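Local atomic coordinates of hydrogenase expression/formation protein HypE (Desulfovibrio vulgaris subsp. vulgaris, PDB entry 2Z1U), a protein that binds ATP and magnesium and probably takes part in making the cyanide ligands of the iron in [NiFe] hydrogenases during their maturation. Residues 177-182 with 252-257. Residues are numbered along the deposited sequence; the frame is centred on the assembly and turned at random.
Sequences HGLTIL and ESVRNG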
# COMPACT_ATOMS: atom_id res chain seq x y z
N HIS A 177 11.64 -15.95 13.96
CA HIS A 177 11.03 -15.85 12.64
C HIS A 177 12.02 -16.17 11.51
O HIS A 177 11.73 -17.02 10.66
CB HIS A 177 10.46 -14.46 12.39
CG HIS A 177 9.84 -14.32 11.03
ND1 HIS A 177 8.56 -14.76 10.76
CD2 HIS A 177 10.32 -13.82 9.88
CE1 HIS A 177 8.28 -14.52 9.49
NE2 HIS A 177 9.34 -13.95 8.93
N GLY A 178 13.15 -15.47 11.50
CA GLY A 178 14.17 -15.67 10.47
C GLY A 178 14.62 -17.12 10.36
O GLY A 178 14.73 -17.65 9.26
N LEU A 179 14.89 -17.75 11.50
CA LEU A 179 15.30 -19.15 11.51
C LEU A 179 14.22 -20.06 10.92
O LEU A 179 14.53 -20.92 10.10
CB LEU A 179 15.64 -19.62 12.93
CG LEU A 179 16.73 -20.68 13.16
CD1 LEU A 179 16.43 -21.51 14.40
CD2 LEU A 179 17.00 -21.59 11.96
N THR A 180 12.97 -19.86 11.31
CA THR A 180 11.92 -20.77 10.84
C THR A 180 11.66 -20.71 9.35
O THR A 180 11.46 -21.76 8.75
CB THR A 180 10.63 -20.84 11.73
OG1 THR A 180 9.44 -20.73 10.93
CG2 THR A 180 10.64 -19.81 12.80
N ILE A 181 11.68 -19.52 8.75
CA ILE A 181 11.47 -19.46 7.30
C ILE A 181 12.68 -20.05 6.54
O ILE A 181 12.49 -20.80 5.58
CB ILE A 181 11.00 -18.05 6.75
CG1 ILE A 181 12.18 -17.18 6.36
CG2 ILE A 181 9.98 -17.34 7.64
CD1 ILE A 181 12.32 -17.16 4.88
N LEU A 182 13.90 -19.75 7.00
CA LEU A 182 15.13 -20.25 6.38
C LEU A 182 15.29 -21.76 6.50
O LEU A 182 15.80 -22.41 5.59
CB LEU A 182 16.36 -19.54 6.97
CG LEU A 182 17.04 -18.37 6.22
CD1 LEU A 182 16.25 -17.80 5.05
CD2 LEU A 182 17.47 -17.25 7.19
N GLU A 252 17.49 -21.68 23.18
CA GLU A 252 18.54 -22.69 22.94
C GLU A 252 18.41 -23.32 21.56
O GLU A 252 19.39 -23.43 20.82
CB GLU A 252 18.50 -23.77 24.04
CG GLU A 252 19.73 -24.67 24.12
CD GLU A 252 19.58 -25.78 25.16
OE1 GLU A 252 18.54 -25.80 25.86
OE2 GLU A 252 20.48 -26.64 25.26
N SER A 253 17.18 -23.70 21.21
CA SER A 253 16.85 -24.30 19.92
C SER A 253 17.11 -23.36 18.74
O SER A 253 17.49 -23.81 17.65
CB SER A 253 15.39 -24.73 19.92
OG SER A 253 14.57 -23.57 20.02
N VAL A 254 16.91 -22.06 18.96
CA VAL A 254 17.21 -21.04 17.95
C VAL A 254 18.73 -20.83 17.82
O VAL A 254 19.26 -20.81 16.71
CB VAL A 254 16.47 -19.70 18.24
CG1 VAL A 254 16.98 -18.57 17.35
CG2 VAL A 254 14.94 -19.88 18.07
N ARG A 255 19.42 -20.71 18.96
CA ARG A 255 20.89 -20.64 18.97
C ARG A 255 21.50 -21.81 18.21
O ARG A 255 22.37 -21.62 17.35
CB ARG A 255 21.46 -20.63 20.40
CG ARG A 255 21.34 -19.30 21.10
CD ARG A 255 22.30 -19.15 22.28
NE ARG A 255 22.04 -17.91 23.02
CZ ARG A 255 22.52 -16.71 22.67
NH1 ARG A 255 23.28 -16.57 21.59
NH2 ARG A 255 22.22 -15.64 23.40
N ASN A 256 21.03 -23.02 18.52
CA ASN A 256 21.52 -24.25 17.90
C ASN A 256 21.19 -24.34 16.41
O ASN A 256 22.02 -24.80 15.61
CB ASN A 256 21.01 -25.48 18.65
CG ASN A 256 21.62 -25.61 20.04
OD1 ASN A 256 22.73 -25.14 20.29
ND2 ASN A 256 20.89 -26.27 20.94
N GLY A 257 19.99 -23.90 16.03
CA GLY A 257 19.61 -23.86 14.63
C GLY A 257 20.41 -22.82 13.87
O GLY A 257 20.76 -23.03 12.71
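Ser253 meets Leu179 through its backbone. The methyl CD1 of Leu179 lies 4.1 Å from Ser253 O. That carbonyl accepts the helical hydrogen bond from Gly257 N. Its contact with the methyl is van der Waals. The hydroxyl of Ser253 is engaged outside the pair, in a hydrogen bond with Asp193.

Across the two segments, the CA atoms of Val254 and Leu179 come nearest, at 7.0 Å. Here CD1 of Leu179 packs on main chain and side chain alike. It comes within 3.7 Å of Val254 CA and also 3.7 Å of Val254 O. The CB of Val254 leaves the backbone roughly across the line to the first helix, yet its methyls still reach Leu179. Its CG1 is 4.2 Å from Leu179 CD1, and CG2 is almost as near, at 4.3 Å. The leucine methyl thus faces both branches of the valine.

The two helices, 176-184 and 252-260, belong to the C-terminal domain of the AIR synthase-related (PurM-like) family, an alpha-beta fold. The short segments cross at 54°, with their axes 10.2 Å apart at closest approach. The contact is buried and made by van der Waals packing, with the leucine methyls lying largely on the backbone of the second helix. It lies away from the ATP and magnesium sites. On the first helix, Leu179 alone carries it. Its chi1 of -147°, somewhat off anti to the backbone N, turns CG toward the second helix, and chi2 of -150° sets CD1 and CD2 there.

Gly257 follows one turn after Ser253 and presents bare backbone. It has no side chain, and Leu179 CD1 packs directly on its CA, at 4.0 Å. The second branch of the leucine, CD2, reaches the Gly257 carbonyl and touches both its carbon and its oxygen.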